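Local coordinates for protein glycosyl hydrolase, family 8 (Clostridium perfringens, PDB 3REN) that acts as an alpha-amylase, hydrolysing alpha-linked glucans with a catalytic domain of the (alpha/alpha)6-barrel fold, at residues Tyr134-Phe137 with Tyr138-Ile142; Thr178-Leu181 with Leu182-Asp186; Tyr193-Ser196 with Asn197-Glu201; Lys214-Glu218 with Glu219-Tyr223; Lys304-Asp307 with Lys308-Tyr312. All blocks are in the same frame, centred on the assembly; numbering follows the deposited sequence.

Contact 1: residues Tyr134-Phe137 with Tyr138-Ile142; sequences YYKF and YAINI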
# COMPACT_ATOMS: atom_id res chain seq x y z
N TYR A 134 -1.47 -2.92 24.11
CA TYR A 134 -0.05 -2.77 23.78
C TYR A 134 0.14 -2.25 22.33
O TYR A 134 0.88 -1.29 22.12
CB TYR A 134 0.74 -4.08 23.98
CG TYR A 134 2.21 -3.84 23.79
CD1 TYR A 134 3.03 -3.46 24.86
CD2 TYR A 134 2.78 -3.91 22.51
CE1 TYR A 134 4.38 -3.19 24.66
CE2 TYR A 134 4.11 -3.63 22.30
CZ TYR A 134 4.91 -3.28 23.36
OH TYR A 134 6.24 -3.02 23.14
N TYR A 135 -0.55 -2.90 21.38
CA TYR A 135 -0.59 -2.44 19.99
C TYR A 135 -0.98 -0.96 19.87
O TYR A 135 -0.35 -0.21 19.11
CB TYR A 135 -1.60 -3.28 19.20
CG TYR A 135 -1.30 -4.77 19.15
CD1 TYR A 135 -0.03 -5.23 18.85
CD2 TYR A 135 -2.31 -5.73 19.37
CE1 TYR A 135 0.25 -6.58 18.78
CE2 TYR A 135 -2.04 -7.11 19.30
CZ TYR A 135 -0.76 -7.52 19.01
OH TYR A 135 -0.44 -8.88 18.93
N LYS A 136 -2.02 -0.55 20.60
CA LYS A 136 -2.55 0.81 20.55
C LYS A 136 -1.53 1.82 21.11
O LYS A 136 -1.30 2.86 20.50
CB LYS A 136 -3.88 0.89 21.33
CG LYS A 136 -4.60 2.22 21.33
CD LYS A 136 -5.83 2.17 22.24
CE LYS A 136 -6.35 3.56 22.53
NZ LYS A 136 -7.55 3.53 23.44
N PHE A 137 -0.91 1.49 22.24
CA PHE A 137 0.07 2.38 22.86
C PHE A 137 1.28 2.54 21.97
O PHE A 137 1.83 3.63 21.86
CB PHE A 137 0.53 1.82 24.23
CG PHE A 137 -0.42 2.09 25.35
CD1 PHE A 137 -1.76 2.36 25.09
CD2 PHE A 137 0.01 2.08 26.68
CE1 PHE A 137 -2.65 2.63 26.14
CE2 PHE A 137 -0.89 2.32 27.72
CZ PHE A 137 -2.22 2.60 27.44
N TYR A 138 1.69 1.44 21.35
CA TYR A 138 2.83 1.49 20.46
C TYR A 138 2.47 2.35 19.23
O TYR A 138 3.27 3.20 18.83
CB TYR A 138 3.27 0.08 20.08
CG TYR A 138 4.72 0.02 19.63
CD1 TYR A 138 5.73 -0.39 20.51
CD2 TYR A 138 5.08 0.36 18.30
CE1 TYR A 138 7.05 -0.46 20.11
CE2 TYR A 138 6.42 0.29 17.89
CZ TYR A 138 7.39 -0.11 18.80
OH TYR A 138 8.71 -0.16 18.43
N ALA A 139 1.28 2.17 18.67
CA ALA A 139 0.79 3.05 17.57
C ALA A 139 0.79 4.54 17.90
O ALA A 139 1.16 5.39 17.07
CB ALA A 139 -0.60 2.62 17.13
N ILE A 140 0.37 4.86 19.12
CA ILE A 140 0.40 6.22 19.66
C ILE A 140 1.79 6.82 19.72
O ILE A 140 1.99 7.98 19.35
CB ILE A 140 -0.32 6.25 21.05
CG1 ILE A 140 -1.82 6.11 20.83
CG2 ILE A 140 0.05 7.53 21.88
CD1 ILE A 140 -2.61 5.56 22.05
N ASN A 141 2.76 6.06 20.20
CA ASN A 141 4.16 6.49 20.19
C ASN A 141 4.54 6.93 18.76
O ASN A 141 5.13 8.00 18.58
CB ASN A 141 5.12 5.35 20.54
CG ASN A 141 5.11 4.92 22.00
OD1 ASN A 141 4.72 5.66 22.89
ND2 ASN A 141 5.63 3.68 22.24
N ILE A 142 4.26 6.08 17.77
CA ILE A 142 4.60 6.38 16.35
C ILE A 142 3.88 7.62 15.86
O ILE A 142 4.49 8.49 15.21
CB ILE A 142 4.20 5.23 15.36
CG1 ILE A 142 4.60 3.86 15.90
CG2 ILE A 142 4.84 5.47 13.97
CD1 ILE A 142 6.02 3.76 16.24
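Y134 and Y138 meet one helical turn apart. Their side chains lie side by side and point the same way. The phenol end of Y134 does the touching: its OH lies 3.8 Å from CD1 of Y138. CE2 of Y134 follows at 4.0 Å from the same CD1. That atom lies oblique to the Y134 ring, in an apolar contact. The OH of Y134 has a weak hydrogen bond to K89. Both side chains leave the helix with CG opposite the backbone N (chi1 -173° for Y134, -157° for Y138), and this sends the two rings out on the same flank.

The aliphatic part of K136 runs alongside I140, with its CG 4.0 Å from CD1 of I140. F137 approaches the same methyl more loosely.

The polar part between the segments is all backbone. Four successive i to i+4 bonds link them. N of Y138 donates to O of Y134 at 2.9 Å, and N of A139 reaches O of Y135 at 2.9 Å. I140 and N141 repeat the pattern on K136 and F137.

Y135 bonds through its OH to K78 and packs edge-to-face on F81, and the ring of Y138 packs edge-to-face with F85. This is a regular alpha-helical stretch of helix 133-150, packed against helices 78-89 and 113-130 of the (alpha/alpha)6 barrel.

Contact 2: residues Thr178-Leu181 with Leu182-Asp186; sequences TMKL and LSQVD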
# COMPACT_ATOMS: atom_id res chain seq x y z
N THR A 178 -6.40 5.80 8.60
CA THR A 178 -5.56 5.81 9.79
C THR A 178 -5.80 7.11 10.58
O THR A 178 -5.92 7.08 11.80
CB THR A 178 -4.08 5.67 9.39
OG1 THR A 178 -3.88 4.46 8.62
CG2 THR A 178 -3.19 5.65 10.61
N MSE A 179 -5.89 8.24 9.89
CA MSE A 179 -6.10 9.53 10.59
C MSE A 179 -7.47 9.56 11.31
O MSE A 179 -7.60 10.16 12.37
CB MSE A 179 -5.94 10.74 9.65
CG MSE A 179 -4.52 10.91 9.15
SE MSE A 179 -4.57 12.10 7.61
CE MSE A 179 -2.73 12.05 7.02
N LYS A 180 -8.47 8.97 10.69
CA LYS A 180 -9.77 8.79 11.30
C LYS A 180 -9.65 7.91 12.55
O LYS A 180 -10.07 8.31 13.63
CB LYS A 180 -10.71 8.11 10.32
CG LYS A 180 -12.13 7.88 10.88
CD LYS A 180 -13.12 7.80 9.76
CE LYS A 180 -14.51 7.60 10.32
NZ LYS A 180 -15.47 7.73 9.22
N LEU A 181 -9.00 6.78 12.45
CA LEU A 181 -8.84 5.98 13.64
C LEU A 181 -8.10 6.76 14.73
O LEU A 181 -8.52 6.78 15.85
CB LEU A 181 -8.05 4.76 13.31
CG LEU A 181 -8.76 3.51 12.87
CD1 LEU A 181 -10.20 3.53 12.90
CD2 LEU A 181 -8.17 2.76 11.82
N LEU A 182 -7.03 7.45 14.37
CA LEU A 182 -6.28 8.27 15.32
C LEU A 182 -7.11 9.37 16.02
O LEU A 182 -6.86 9.71 17.21
CB LEU A 182 -5.04 8.89 14.64
CG LEU A 182 -3.85 7.92 14.46
CD1 LEU A 182 -2.76 8.47 13.46
CD2 LEU A 182 -3.24 7.53 15.81
N SER A 183 -8.07 9.94 15.27
CA SER A 183 -8.96 10.99 15.76
C SER A 183 -9.87 10.48 16.86
O SER A 183 -10.30 11.25 17.71
CB SER A 183 -9.83 11.54 14.63
OG SER A 183 -9.03 12.05 13.59
N GLN A 184 -10.15 9.18 16.83
CA GLN A 184 -11.02 8.54 17.84
C GLN A 184 -10.29 8.35 19.15
O GLN A 184 -10.91 8.25 20.21
CB GLN A 184 -11.52 7.19 17.33
CG GLN A 184 -12.64 7.34 16.32
CD GLN A 184 -12.69 6.23 15.31
OE1 GLN A 184 -12.17 5.13 15.53
NE2 GLN A 184 -13.35 6.50 14.18
N VAL A 185 -8.97 8.29 19.07
CA VAL A 185 -8.10 8.26 20.24
C VAL A 185 -7.85 9.69 20.73
O VAL A 185 -8.03 9.99 21.91
CB VAL A 185 -6.77 7.50 19.95
CG1 VAL A 185 -5.89 7.43 21.20
CG2 VAL A 185 -7.08 6.08 19.44
N ASP A 186 -7.47 10.59 19.81
CA ASP A 186 -7.14 11.97 20.16
C ASP A 186 -7.56 13.03 19.14
O ASP A 186 -7.17 12.97 17.96
CB ASP A 186 -5.63 12.11 20.41
CG ASP A 186 -5.31 13.29 21.32
OD1 ASP A 186 -5.68 14.44 20.99
OD2 ASP A 186 -4.69 13.05 22.38
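T178 and L182 run side by side in the same direction along helix 176-185, one of the helices of the (alpha/alpha)6 barrel. The methyl CG2 of T178 lies 4.0 Å from CD1 of L182. The threonine can give its methyl to this pair because OG1 is turned the other way, to the carbonyl O of L117 on helix 113-130. Helix 113-130 also packs on L182, through L124.

The Q184 side chain lies across two neighbours at an angle. NE2 comes to 3.8 Å from CG of K180, and OE1 to 3.7 Å from CD1 of L181. These are van der Waals contacts. The K180 chain is extended and carries its NZ on to the carbonyl of A244.

N of L182 makes a straight i to i+4 bond of 2.8 Å to O of T178. Two residues later, N of Q184 bonds O of L181 at 3.1 Å, an i to i+3 link made from above the carbonyl plane, and its i+4 bond to K180 is weak.

In the conformer described (another was modelled), S183 grips the carbonyl of M179 twice. With OG opposite its own carbonyl carbon (chi1 -58°), the hydroxyl donates to O of M179 at 2.7 Å. The backbone N of S183 reaches that same O at 2.9 Å from the opposite face of the carbonyl plane.

Contact 3: residues Tyr193-Ser196 with Asn197-Glu201; sequences YEKS and NSIIE. With EDO (1,2-ethanediol), chain K.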
# COMPACT_ATOMS: atom_id res chain seq x y z
N TYR A 193 -6.66 15.19 9.72
CA TYR A 193 -7.64 14.59 8.81
C TYR A 193 -8.28 15.63 7.90
O TYR A 193 -8.38 15.39 6.68
CB TYR A 193 -8.75 13.82 9.57
CG TYR A 193 -9.74 13.12 8.63
CD1 TYR A 193 -10.78 13.82 8.01
CD2 TYR A 193 -9.63 11.75 8.36
CE1 TYR A 193 -11.66 13.19 7.17
CE2 TYR A 193 -10.51 11.11 7.52
CZ TYR A 193 -11.52 11.83 6.94
OH TYR A 193 -12.41 11.19 6.12
N GLU A 194 -8.73 16.74 8.47
CA GLU A 194 -9.41 17.82 7.71
C GLU A 194 -8.48 18.46 6.67
O GLU A 194 -8.89 18.69 5.53
CB GLU A 194 -9.99 18.91 8.62
CG GLU A 194 -11.08 18.46 9.60
CD GLU A 194 -12.40 18.02 8.93
OE1 GLU A 194 -12.93 18.76 8.06
OE2 GLU A 194 -12.93 16.94 9.29
N LYS A 195 -7.24 18.75 7.06
CA LYS A 195 -6.26 19.29 6.10
C LYS A 195 -5.91 18.30 4.98
O LYS A 195 -5.94 18.66 3.79
CB LYS A 195 -5.02 19.81 6.81
CG LYS A 195 -3.90 20.33 5.86
CD LYS A 195 -4.33 21.60 5.07
CE LYS A 195 -3.14 22.22 4.34
NZ LYS A 195 -3.54 23.19 3.27
N SER A 196 -5.57 17.07 5.36
CA SER A 196 -5.34 15.96 4.42
C SER A 196 -6.48 15.79 3.42
O SER A 196 -6.26 15.74 2.19
CB SER A 196 -5.15 14.66 5.22
OG SER A 196 -4.00 14.79 6.05
N ASN A 197 -7.71 15.72 3.93
CA ASN A 197 -8.84 15.53 3.07
C ASN A 197 -9.02 16.73 2.10
O ASN A 197 -9.35 16.56 0.92
CB ASN A 197 -10.12 15.29 3.89
CG ASN A 197 -11.26 14.80 3.03
OD1 ASN A 197 -11.10 13.84 2.24
ND2 ASN A 197 -12.42 15.46 3.14
N SER A 198 -8.73 17.93 2.61
CA SER A 198 -8.79 19.15 1.79
C SER A 198 -7.75 19.11 0.68
O SER A 198 -8.04 19.49 -0.44
CB SER A 198 -8.67 20.40 2.66
OG SER A 198 -8.33 21.53 1.87
N ILE A 199 -6.55 18.62 0.98
CA ILE A 199 -5.51 18.42 -0.03
C ILE A 199 -6.00 17.45 -1.13
O ILE A 199 -5.88 17.75 -2.32
CB ILE A 199 -4.18 17.92 0.61
CG1 ILE A 199 -3.60 18.99 1.54
CG2 ILE A 199 -3.16 17.59 -0.41
CD1 ILE A 199 -2.34 18.56 2.35
N ILE A 200 -6.59 16.32 -0.73
CA ILE A 200 -7.13 15.35 -1.68
C ILE A 200 -8.21 16.02 -2.52
O ILE A 200 -8.17 16.00 -3.76
CB ILE A 200 -7.77 14.12 -0.96
CG1 ILE A 200 -6.75 13.37 -0.11
CG2 ILE A 200 -8.43 13.19 -1.98
CD1 ILE A 200 -5.47 13.13 -0.80
N GLU A 201 -9.19 16.61 -1.84
CA GLU A 201 -10.35 17.19 -2.53
C GLU A 201 -10.02 18.30 -3.53
O GLU A 201 -10.67 18.41 -4.57
CB GLU A 201 -11.42 17.65 -1.52
CG GLU A 201 -12.33 16.51 -1.10
CD GLU A 201 -13.32 16.88 0.01
OE1 GLU A 201 -13.28 18.02 0.48
OE2 GLU A 201 -14.14 16.01 0.42
C1 EDO K . -4.92 22.54 0.60
O1 EDO K . -6.03 22.12 1.39
C2 EDO K . -5.22 22.35 -0.88
O2 EDO K . -5.81 23.57 -1.32
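In both Y193 and N197 the first torsion sets CG opposite the backbone N (chi1 -177° and -168°). The two side chains therefore leave helix 188-201 on one flank, side by side and pointing the same way. CE1 of Y193 lies 4.2 Å from CB of N197, and the ring and amide planes are 31° apart. K195 starts out in the same manner, which sets its CG 4.2 Å from CD1 of I199. A bend at chi2 then turns the rest of the chain.

The backbone ties the segments by i to i+4 bonds. N of N197 donates to O of Y193 at 2.8 Å. N of I200 reaches O of S196 at 3.0 Å, and S198 and I199 bond to E194 and K195.

A 1,2-ethanediol, probably from the crystallisation liquor, sits beside S198 and K195. OG of S198 is modelled as a donor to its O1, but that distance is too short to be trusted.

The polar ends have their main partners on other elements. The OH of Y193 bonds E246, and NZ of K195 bonds Q221. N197 OD1 takes a hydrogen bond from R241, which also forms a salt bridge with E201. ND2 of N197 adds a weak bond to OE2 of E201, 3.3 Å long. One arginine is thus shared by an amide and a carboxylate a turn apart, which would favour a charged E201 and tie this barrel helix to helix 231-243.

Contact 4: residues Lys214-Glu218 with Glu219-Tyr223; sequences KVFYE and ETQKY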
# COMPACT_ATOMS: atom_id res chain seq x y z
N LYS A 214 -0.58 13.76 -8.21
CA LYS A 214 0.46 13.07 -7.50
C LYS A 214 1.04 13.72 -6.22
O LYS A 214 1.09 13.07 -5.22
CB LYS A 214 1.60 12.68 -8.44
CG LYS A 214 2.47 11.65 -7.86
CD LYS A 214 3.85 11.57 -8.37
CE LYS A 214 3.88 11.60 -9.84
N VAL A 215 1.40 14.99 -6.29
CA VAL A 215 2.12 15.68 -5.16
C VAL A 215 1.50 17.02 -4.82
O VAL A 215 1.04 17.74 -5.73
CB VAL A 215 3.64 15.97 -5.46
CG1 VAL A 215 4.41 16.36 -4.18
CG2 VAL A 215 4.34 14.79 -6.12
N PHE A 216 1.47 17.35 -3.53
CA PHE A 216 1.12 18.68 -3.02
C PHE A 216 2.37 19.34 -2.43
O PHE A 216 3.16 18.68 -1.75
CB PHE A 216 0.03 18.53 -1.98
CG PHE A 216 -0.41 19.81 -1.34
CD1 PHE A 216 -1.26 20.69 -2.02
CD2 PHE A 216 -0.02 20.12 -0.04
CE1 PHE A 216 -1.70 21.86 -1.42
CE2 PHE A 216 -0.47 21.31 0.57
CZ PHE A 216 -1.29 22.17 -0.12
N TYR A 217 2.56 20.62 -2.72
CA TYR A 217 3.74 21.37 -2.27
C TYR A 217 3.29 22.32 -1.19
O TYR A 217 2.55 23.28 -1.47
CB TYR A 217 4.40 22.15 -3.42
CG TYR A 217 4.94 21.23 -4.44
CD1 TYR A 217 6.27 20.81 -4.39
CD2 TYR A 217 4.11 20.69 -5.44
CE1 TYR A 217 6.78 19.90 -5.32
CE2 TYR A 217 4.60 19.77 -6.36
CZ TYR A 217 5.94 19.38 -6.31
OH TYR A 217 6.46 18.47 -7.22
N GLU A 218 3.72 22.06 0.04
CA GLU A 218 3.23 22.83 1.17
C GLU A 218 3.61 24.32 1.06
O GLU A 218 2.82 25.17 1.42
CB GLU A 218 3.74 22.24 2.51
CG GLU A 218 2.91 22.66 3.71
CD GLU A 218 3.39 23.97 4.34
OE1 GLU A 218 4.62 24.27 4.23
OE2 GLU A 218 2.53 24.68 4.95
N GLU A 219 4.79 24.61 0.55
CA GLU A 219 5.24 26.02 0.44
C GLU A 219 4.34 26.94 -0.40
O GLU A 219 4.05 28.08 -0.01
CB GLU A 219 6.71 26.10 -0.01
CG GLU A 219 7.69 26.19 1.21
CD GLU A 219 7.54 27.52 1.99
OE1 GLU A 219 7.36 28.58 1.34
OE2 GLU A 219 7.60 27.52 3.24
N THR A 220 3.90 26.45 -1.56
CA THR A 220 3.08 27.24 -2.45
C THR A 220 1.61 26.90 -2.34
O THR A 220 0.77 27.61 -2.88
CB THR A 220 3.50 26.98 -3.91
OG1 THR A 220 3.41 25.58 -4.19
CG2 THR A 220 4.93 27.41 -4.14
N GLN A 221 1.30 25.79 -1.65
CA GLN A 221 -0.06 25.24 -1.61
C GLN A 221 -0.55 24.87 -3.01
O GLN A 221 -1.71 25.03 -3.32
CB GLN A 221 -1.03 26.17 -0.88
CG GLN A 221 -0.57 26.52 0.54
CD GLN A 221 -0.80 25.38 1.54
OE1 GLN A 221 -1.92 24.97 1.75
NE2 GLN A 221 0.28 24.89 2.16
N LYS A 222 0.35 24.39 -3.86
CA LYS A 222 -0.02 23.98 -5.24
C LYS A 222 0.37 22.52 -5.50
O LYS A 222 1.13 21.91 -4.74
CB LYS A 222 0.69 24.87 -6.29
CG LYS A 222 0.39 26.39 -6.19
CD LYS A 222 -1.05 26.74 -6.55
CE LYS A 222 -1.21 28.26 -6.62
NZ LYS A 222 -2.62 28.73 -6.50
N TYR A 223 -0.12 21.97 -6.61
CA TYR A 223 0.13 20.58 -6.97
C TYR A 223 1.13 20.48 -8.12
O TYR A 223 1.48 21.50 -8.73
CB TYR A 223 -1.20 19.90 -7.35
CG TYR A 223 -2.22 19.91 -6.24
CD1 TYR A 223 -2.38 18.80 -5.39
CD2 TYR A 223 -3.05 21.02 -6.03
CE1 TYR A 223 -3.31 18.80 -4.35
CE2 TYR A 223 -3.99 21.03 -4.99
CZ TYR A 223 -4.11 19.92 -4.17
OH TYR A 223 -5.05 19.95 -3.15
O HOH W 1 5.62 26.65 4.87
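The ring of Y223 carries F216 on one face. CD1 of F216 stands 3.6 Å above its plane, displaced toward the rim. The two rings are inclined at 59°, an oblique meeting. F216 meets Q221 at its edge: OE1 of Q221 lies in the ring plane, 3.4 Å from CZ. The ring and amide planes are almost perpendicular. Y217 has CG1 of V215 over one face and the carbonyl O of K222 at its edge, in plane, 3.3 Å from CD2.

These groups belong to a beta hairpin of strands 215-217 and 222-223. Y217 and K222 form an antiparallel hydrogen-bonded pair, and F216 and Y223 a non-hydrogen-bonded one. N of Y217 donates to O of K222 at 2.8 Å, nearly straight. A G1 beta bulge sets Q221 and K222 together opposite Y217, with Q221 at positive phi (60°). Strand 168-170 flanks the hairpin beyond 215-217.

The bend at chi2 (-77°) folds the Q221 side chain back over the turn. Its NE2 donates to O of E218 at 2.7 Å, on a lone pair. OH of Y223 bonds the carbonyl of I199. A water donates to both OE1 of E218 and OE2 of E219, at 2.7 Å each. It bridges two carboxylates that lie 4.5 Å apart between those same oxygens.

Contact 5: residues Lys304-Asp307 with Lys308-Tyr312; sequences KAID and KLKYY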
# COMPACT_ATOMS: atom_id res chain seq x y z
N LYS A 304 -13.57 -8.94 -12.23
CA LYS A 304 -12.76 -8.50 -13.36
C LYS A 304 -11.32 -8.25 -12.92
O LYS A 304 -10.38 -8.64 -13.62
CB LYS A 304 -13.35 -7.22 -13.93
CG LYS A 304 -13.07 -7.01 -15.42
CD LYS A 304 -13.97 -5.91 -16.01
CE LYS A 304 -14.51 -6.29 -17.43
NZ LYS A 304 -13.48 -6.37 -18.50
N ALA A 305 -11.16 -7.54 -11.79
CA ALA A 305 -9.86 -7.27 -11.23
C ALA A 305 -9.20 -8.58 -10.73
O ALA A 305 -8.03 -8.80 -11.00
CB ALA A 305 -9.96 -6.23 -10.10
N ILE A 306 -9.96 -9.44 -10.04
CA ILE A 306 -9.41 -10.72 -9.57
C ILE A 306 -8.98 -11.65 -10.74
O ILE A 306 -7.97 -12.34 -10.67
CB ILE A 306 -10.43 -11.47 -8.67
CG1 ILE A 306 -10.72 -10.69 -7.36
CG2 ILE A 306 -9.94 -12.89 -8.36
CD1 ILE A 306 -9.53 -10.53 -6.37
N ASP A 307 -9.77 -11.67 -11.81
CA ASP A 307 -9.43 -12.47 -12.97
C ASP A 307 -8.08 -12.06 -13.52
O ASP A 307 -7.31 -12.93 -13.90
CB ASP A 307 -10.51 -12.38 -14.06
CG ASP A 307 -11.73 -13.25 -13.73
OD1 ASP A 307 -11.70 -14.05 -12.75
OD2 ASP A 307 -12.76 -13.12 -14.43
N LYS A 308 -7.77 -10.77 -13.54
CA LYS A 308 -6.43 -10.34 -13.98
C LYS A 308 -5.32 -10.85 -13.08
O LYS A 308 -4.26 -11.24 -13.57
CB LYS A 308 -6.29 -8.81 -14.10
CG LYS A 308 -7.17 -8.21 -15.13
CD LYS A 308 -6.71 -8.60 -16.51
CE LYS A 308 -7.41 -7.74 -17.57
NZ LYS A 308 -6.86 -8.13 -18.91
N LEU A 309 -5.56 -10.83 -11.77
CA LEU A 309 -4.57 -11.34 -10.82
C LEU A 309 -4.40 -12.84 -10.97
O LEU A 309 -3.29 -13.34 -10.98
CB LEU A 309 -4.91 -10.94 -9.37
CG LEU A 309 -4.87 -9.45 -8.97
CD1 LEU A 309 -5.24 -9.34 -7.47
CD2 LEU A 309 -3.47 -8.88 -9.21
N LYS A 310 -5.49 -13.59 -11.12
CA LYS A 310 -5.36 -15.01 -11.39
C LYS A 310 -4.54 -15.32 -12.65
O LYS A 310 -3.78 -16.29 -12.69
CB LYS A 310 -6.72 -15.64 -11.59
CG LYS A 310 -7.65 -15.55 -10.39
CD LYS A 310 -8.66 -16.69 -10.59
CE LYS A 310 -10.03 -16.27 -10.33
NZ LYS A 310 -10.78 -17.55 -10.43
N TYR A 311 -4.77 -14.53 -13.69
CA TYR A 311 -4.13 -14.71 -14.98
C TYR A 311 -2.63 -14.49 -14.90
O TYR A 311 -1.88 -15.27 -15.46
CB TYR A 311 -4.68 -13.71 -16.00
CG TYR A 311 -4.08 -13.91 -17.36
CD1 TYR A 311 -4.52 -14.95 -18.20
CD2 TYR A 311 -3.08 -13.05 -17.84
CE1 TYR A 311 -3.97 -15.13 -19.45
CE2 TYR A 311 -2.54 -13.21 -19.08
CZ TYR A 311 -2.98 -14.25 -19.88
OH TYR A 311 -2.43 -14.40 -21.12
N TYR A 312 -2.21 -13.43 -14.19
CA TYR A 312 -0.78 -13.11 -14.09
C TYR A 312 -0.00 -13.91 -13.04
O TYR A 312 1.23 -13.98 -13.11
CB TYR A 312 -0.58 -11.60 -13.89
CG TYR A 312 -0.82 -10.89 -15.18
CD1 TYR A 312 0.05 -11.09 -16.26
CD2 TYR A 312 -1.89 -10.03 -15.33
CE1 TYR A 312 -0.17 -10.47 -17.49
CE2 TYR A 312 -2.12 -9.39 -16.54
CZ TYR A 312 -1.25 -9.62 -17.62
OH TYR A 312 -1.45 -9.00 -18.84
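N of K310 donates to O of I306 at 2.8 Å, nearly straight at 171°. This is the shortest of the backbone bonds that join 304-307 to 308-312. N of Y311 follows on O of D307 at 3.0 Å. Earlier in the stretch the bonds lengthen: N of L309 to O of A305 is 3.3 Å, and the link from K308 to K304 is weak.

The K310 side chain runs back along the helix. It crosses I306 at an angle, with CE 3.9 Å from CG2 of that residue. The same CE passes OD1 of D307 at 3.7 Å, and there the two side chains point the same way. A bend at chi3 (-136°) turns the ammonium end. NZ stays 4.3 Å from OD1 of D307, beyond a salt bridge, and bonds instead the OH of Y348. The carboxylate may still stabilise the lysine charge at this range.

The stretch is the C-terminal part of helix 299-312 in the (alpha/alpha)6 barrel. L309 is buried against Y286 and S287 of helix 283-296 and A344 and F345 of helix 335-346. A305 packs on A290. K308 also touches Y286, and its chain reaches F259 of helix 249-262. Past Y311, K315 returns its NZ to the carbonyls of K310 and Y311.

Contacts 1, 2, 3 and 5 are single helical stretches, each partly buried. Contact 4 is a hairpin at the surface. Contacts 1 and 2 touch where V185 packs on I140 and K136, so helices 133-150 and 176-185 meet through apolar groups. Contacts 2 and 3 lie on successive helices and meet through M179, S196 and Y193. Contacts 3 and 4 join through more polar chemistry: probable bonds from Y223 to the I199 carbonyl and from K195 to Q221, with I199 packed on F216. Contact 5 lies apart, its centre 33 to 36 Å from the other four centres and across the chain's centre from contacts 1 and 2.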